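Local coordinates for protein HTH-type transcriptional regulator ascG (Escherichia coli, PDB 3BRQ) that represses transcription of the cryptic asc operon by binding DNA as a sequence-specific regulator of the LacI family, at residues A132-Q140 against L285-P294. Residues are numbered along the deposited sequence; the frame is centred on the assembly and turned at random.
Sequences AELINAGHQ and LIRRDSLIAP
His139 and Pro294 meet where the contact is tightest, at the buried imidazole. The proline CD lies over one face of the ring, 3.8 Å from its centroid, in a CH-pi contact, while NE2 donates at the ring's edge to Ile292 O (3.0 Å, 153° at the hydrogen), which Ser231 OG also bonds. ND1 is hydrogen-bonded with Ser202 OG, fixing the ring's rotation; histidine suits the place because it offers a face for Pro294 and a nitrogen for each of two partners. A Schellman motif, His139 N to Leu134 O and Gly138 N to Ile135 O, ends the helix just before the ring. Glycine fits the C-prime position, as a CB at its positive phi would jam against the preceding carbonyl O.

The solvent side is looser. At its outer edge Pro294 CG rests 3.6 Å from Gly138 O. Farther along, Glu133, its CG anti to the backbone N (chi1 -176°) and its chain extended, reaches Arg287 in a salt bridge: the syn lone pair of OE2 receives NH2 at 2.9 Å, whereas the placing of OE1 against NE is doubtful. Leu285 CD2, 3.6 Å from Glu133 OE2, is an apolar neighbour of the carboxylate.

The contact thus joins the C-terminal end of helix 123-136, whose Leu134 packs on strands 203-206 and 231-235, to the tail after strand 284-286, outermost in the chain's mixed sheet and antiparallel to 249-252.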
ATOM      1  N   ALA B 132      17.222  -3.092  21.667  1.00 26.19           N
ATOM      2  CA  ALA B 132      18.542  -3.359  22.290  1.00 27.48           C
ATOM      3  C   ALA B 132      19.587  -2.395  21.747  1.00 27.62           C
ATOM      4  O   ALA B 132      20.475  -1.954  22.478  1.00 28.79           O
ATOM      5  CB  ALA B 132      18.985  -4.806  22.073  1.00 26.91           C
ATOM      6  N   GLU B 133      19.440  -2.040  20.484  1.00 28.24           N
ATOM      7  CA  GLU B 133      20.305  -1.068  19.846  1.00 29.17           C
ATOM      8  C   GLU B 133      20.136   0.315  20.454  1.00 29.96           C
ATOM      9  O   GLU B 133      21.130   1.041  20.658  1.00 29.62           O
ATOM     10  CB  GLU B 133      20.024  -1.023  18.357  1.00 29.53           C
ATOM     11  CG  GLU B 133      20.980  -0.082  17.592  1.00 33.14           C
ATOM     12  CD  GLU B 133      21.133  -0.409  16.127  1.00 38.25           C
ATOM     13  OE1 GLU B 133      21.619   0.489  15.378  1.00 39.81           O
ATOM     14  OE2 GLU B 133      20.797  -1.550  15.713  1.00 38.95           O
ATOM     15  N   LEU B 134      18.883   0.687  20.759  1.00 28.96           N
ATOM     16  CA  LEU B 134      18.642   1.926  21.451  1.00 29.45           C
ATOM     17  C   LEU B 134      19.259   1.878  22.818  1.00 29.62           C
ATOM     18  O   LEU B 134      19.946   2.831  23.190  1.00 31.68           O
ATOM     19  CB  LEU B 134      17.126   2.263  21.555  1.00 28.42           C
ATOM     20  CG  LEU B 134      16.391   2.518  20.256  1.00 28.78           C
ATOM     21  CD1 LEU B 134      14.841   2.618  20.459  1.00 29.24           C
ATOM     22  CD2 LEU B 134      16.891   3.744  19.528  1.00 30.17           C
ATOM     23  N   ILE B 135      19.016   0.812  23.587  1.00 31.05           N
ATOM     24  CA  ILE B 135      19.580   0.697  24.944  1.00 32.63           C
ATOM     25  C   ILE B 135      21.118   0.787  24.954  1.00 35.12           C
ATOM     26  O   ILE B 135      21.718   1.490  25.788  1.00 36.33           O
ATOM     27  CB  ILE B 135      19.152  -0.585  25.676  1.00 32.62           C
ATOM     28  CG1 ILE B 135      17.617  -0.649  25.813  1.00 30.94           C
ATOM     29  CG2 ILE B 135      19.872  -0.686  27.078  1.00 33.71           C
ATOM     30  CD1 ILE B 135      17.057  -1.994  26.299  1.00 29.09           C
ATOM     31  N   ASN B 136      21.759   0.095  24.022  1.00 37.20           N
ATOM     32  CA  ASN B 136      23.230   0.124  23.942  1.00 38.88           C
ATOM     33  C   ASN B 136      23.789   1.450  23.421  1.00 39.10           C
ATOM     34  O   ASN B 136      24.945   1.778  23.730  1.00 39.56           O
ATOM     35  CB  ASN B 136      23.759  -1.076  23.149  1.00 39.75           C
ATOM     36  CG  ASN B 136      23.527  -2.393  23.878  1.00 43.06           C
ATOM     37  OD1 ASN B 136      22.901  -3.320  23.326  1.00 48.01           O
ATOM     38  ND2 ASN B 136      23.991  -2.478  25.138  1.00 43.90           N
ATOM     39  N   ALA B 137      22.979   2.212  22.664  1.00 38.41           N
ATOM     40  CA  ALA B 137      23.315   3.610  22.341  1.00 37.16           C
ATOM     41  C   ALA B 137      23.046   4.593  23.497  1.00 36.43           C
ATOM     42  O   ALA B 137      23.237   5.796  23.334  1.00 36.46           O
ATOM     43  CB  ALA B 137      22.644   4.080  21.052  1.00 37.49           C
ATOM     44  N   GLY B 138      22.659   4.082  24.672  1.00 35.10           N
ATOM     45  CA  GLY B 138      22.424   4.922  25.839  1.00 33.41           C
ATOM     46  C   GLY B 138      20.984   5.289  26.222  1.00 32.06           C
ATOM     47  O   GLY B 138      20.766   6.051  27.150  1.00 30.47           O
ATOM     48  N   HIS B 139      19.998   4.724  25.535  1.00 31.79           N
ATOM     49  CA  HIS B 139      18.595   5.075  25.801  1.00 31.60           C
ATOM     50  C   HIS B 139      18.013   4.181  26.862  1.00 31.75           C
ATOM     51  O   HIS B 139      17.855   3.002  26.617  1.00 33.58           O
ATOM     52  CB  HIS B 139      17.785   4.935  24.523  1.00 31.05           C
ATOM     53  CG  HIS B 139      18.080   5.983  23.499  1.00 28.88           C
ATOM     54  ND1 HIS B 139      17.666   7.289  23.635  1.00 28.83           N
ATOM     55  CD2 HIS B 139      18.724   5.918  22.311  1.00 28.55           C
ATOM     56  CE1 HIS B 139      18.039   7.982  22.576  1.00 26.65           C
ATOM     57  NE2 HIS B 139      18.653   7.166  21.743  1.00 26.52           N
ATOM     58  N   GLN B 140      17.701   4.723  28.037  1.00 31.17           N
ATOM     59  CA  GLN B 140      17.089   3.937  29.105  1.00 31.52           C
ATOM     60  C   GLN B 140      15.541   4.099  29.168  1.00 30.06           C
ATOM     61  O   GLN B 140      14.862   3.258  29.743  1.00 30.72           O
ATOM     62  CB  GLN B 140      17.688   4.298  30.481  1.00 32.55           C
ATOM     63  CG  GLN B 140      19.213   4.025  30.703  1.00 36.44           C
ATOM     64  CD  GLN B 140      19.544   2.547  30.744  1.00 42.49           C
ATOM     65  OE1 GLN B 140      20.125   1.998  29.788  1.00 42.70           O
ATOM     66  NE2 GLN B 140      19.159   1.876  31.852  1.00 44.82           N
ATOM     67  N   LEU B 285      17.527  -3.361  10.966  1.00 26.97           N
ATOM     68  CA  LEU B 285      17.224  -1.961  11.229  1.00 27.49           C
ATOM     69  C   LEU B 285      18.062  -1.125  10.247  1.00 27.89           C
ATOM     70  O   LEU B 285      19.285  -1.331  10.114  1.00 28.65           O
ATOM     71  CB  LEU B 285      17.555  -1.585  12.675  1.00 27.65           C
ATOM     72  CG  LEU B 285      17.503  -0.076  12.899  1.00 27.66           C
ATOM     73  CD1 LEU B 285      16.058   0.448  12.747  1.00 23.73           C
ATOM     74  CD2 LEU B 285      18.049   0.242  14.266  1.00 28.51           C
ATOM     75  N   ILE B 286      17.395  -0.264   9.499  1.00 26.86           N
ATOM     76  CA  ILE B 286      18.092   0.643   8.614  1.00 26.20           C
ATOM     77  C   ILE B 286      18.246   1.951   9.357  1.00 26.87           C
ATOM     78  O   ILE B 286      17.248   2.574   9.728  1.00 28.31           O
ATOM     79  CB  ILE B 286      17.345   0.823   7.293  1.00 26.83           C
ATOM     80  CG1 ILE B 286      17.121  -0.568   6.667  1.00 27.59           C
ATOM     81  CG2 ILE B 286      18.123   1.824   6.358  1.00 24.67           C
ATOM     82  CD1 ILE B 286      17.427  -0.721   5.207  1.00 34.94           C
ATOM     83  N   ARG B 287      19.491   2.365   9.575  1.00 26.12           N
ATOM     84  CA  ARG B 287      19.792   3.499  10.436  1.00 26.60           C
ATOM     85  C   ARG B 287      19.844   4.760   9.646  1.00 25.54           C
ATOM     86  O   ARG B 287      20.655   4.853   8.728  1.00 25.05           O
ATOM     87  CB  ARG B 287      21.126   3.284  11.148  1.00 28.02           C
ATOM     88  CG  ARG B 287      21.007   2.215  12.207  1.00 31.10           C
ATOM     89  CD  ARG B 287      22.371   1.696  12.673  1.00 38.61           C
ATOM     90  NE  ARG B 287      22.170   0.361  13.231  1.00 42.17           N
ATOM     91  CZ  ARG B 287      22.247  -0.768  12.533  1.00 44.60           C
ATOM     92  NH1 ARG B 287      22.581  -0.746  11.248  1.00 43.91           N
ATOM     93  NH2 ARG B 287      21.997  -1.926  13.131  1.00 45.38           N
ATOM     94  N   ARG B 288      18.964   5.713   9.977  1.00 23.43           N
ATOM     95  CA  ARG B 288      18.874   6.978   9.228  1.00 23.38           C
ATOM     96  C   ARG B 288      18.883   8.125  10.232  1.00 23.37           C
ATOM     97  O   ARG B 288      19.068   7.908  11.452  1.00 25.00           O
ATOM     98  CB  ARG B 288      17.624   7.014   8.309  1.00 23.39           C
ATOM     99  CG  ARG B 288      17.395   5.765   7.440  1.00 23.93           C
ATOM    100  CD  ARG B 288      16.540   6.123   6.200  1.00 26.58           C
ATOM    101  NE  ARG B 288      16.533   5.074   5.173  1.00 28.04           N
ATOM    102  CZ  ARG B 288      15.689   4.035   5.105  1.00 27.55           C
ATOM    103  NH1 ARG B 288      14.760   3.849   6.024  1.00 25.64           N
ATOM    104  NH2 ARG B 288      15.789   3.166   4.087  1.00 26.00           N
ATOM    105  N   ASP B 289      18.631   9.326   9.757  1.00 23.47           N
ATOM    106  CA  ASP B 289      18.830  10.513  10.564  1.00 24.44           C
ATOM    107  C   ASP B 289      17.923  10.635  11.791  1.00 24.80           C
ATOM    108  O   ASP B 289      18.262  11.439  12.646  1.00 25.52           O
ATOM    109  CB  ASP B 289      18.674  11.768   9.701  1.00 24.18           C
ATOM    110  CG  ASP B 289      19.849  11.964   8.758  1.00 28.43           C
ATOM    111  OD1 ASP B 289      20.934  11.393   9.041  1.00 30.45           O
ATOM    112  OD2 ASP B 289      19.676  12.664   7.740  1.00 28.61           O
ATOM    113  N   SER B 290      16.814   9.868  11.884  1.00 23.34           N
ATOM    114  CA  SER B 290      15.889   9.963  13.026  1.00 23.97           C
ATOM    115  C   SER B 290      16.435   9.276  14.246  1.00 25.86           C
ATOM    116  O   SER B 290      15.832   9.323  15.325  1.00 25.17           O
ATOM    117  CB  SER B 290      14.550   9.309  12.710  1.00 24.07           C
ATOM    118  OG  SER B 290      14.693   7.913  12.498  1.00 21.41           O
ATOM    119  N   LEU B 291      17.579   8.632  14.090  1.00 27.83           N
ATOM    120  CA  LEU B 291      18.172   7.926  15.202  1.00 30.40           C
ATOM    121  C   LEU B 291      19.552   8.498  15.547  1.00 33.10           C
ATOM    122  O   LEU B 291      20.407   8.609  14.658  1.00 31.93           O
ATOM    123  CB  LEU B 291      18.244   6.429  14.880  1.00 29.74           C
ATOM    124  CG  LEU B 291      18.925   5.481  15.885  1.00 31.21           C
ATOM    125  CD1 LEU B 291      18.126   5.401  17.152  1.00 31.01           C
ATOM    126  CD2 LEU B 291      19.040   4.103  15.245  1.00 31.35           C
ATOM    127  N   ILE B 292      19.741   8.848  16.831  1.00 36.12           N
ATOM    128  CA  ILE B 292      21.054   9.162  17.417  1.00 39.93           C
ATOM    129  C   ILE B 292      21.073   8.961  18.948  1.00 42.32           C
ATOM    130  O   ILE B 292      20.050   8.643  19.540  1.00 43.45           O
ATOM    131  CB  ILE B 292      21.461  10.597  17.134  1.00 40.01           C
ATOM    132  CG1 ILE B 292      20.605  11.567  17.948  1.00 41.65           C
ATOM    133  CG2 ILE B 292      21.424  10.893  15.617  1.00 41.26           C
ATOM    134  CD1 ILE B 292      21.208  12.959  18.080  1.00 47.09           C
ATOM    135  N   ALA B 293      22.219   9.146  19.602  1.00 44.86           N
ATOM    136  CA  ALA B 293      22.277   8.990  21.083  1.00 47.00           C
ATOM    137  C   ALA B 293      21.430  10.066  21.804  1.00 48.27           C
ATOM    138  O   ALA B 293      21.085  11.086  21.196  1.00 49.03           O
ATOM    139  CB  ALA B 293      23.733   9.018  21.584  1.00 46.79           C
ATOM    140  N   PRO B 294      21.099   9.857  23.095  1.00 49.74           N
ATOM    141  CA  PRO B 294      20.371  10.950  23.777  1.00 51.07           C
ATOM    142  C   PRO B 294      21.314  12.162  24.031  1.00 52.40           C
ATOM    143  O   PRO B 294      22.505  12.095  23.670  1.00 52.71           O
ATOM    144  CB  PRO B 294      19.875  10.290  25.084  1.00 50.70           C
ATOM    145  CG  PRO B 294      20.760   9.125  25.298  1.00 50.14           C
ATOM    146  CD  PRO B 294      21.370   8.713  23.984  1.00 49.20           C
TER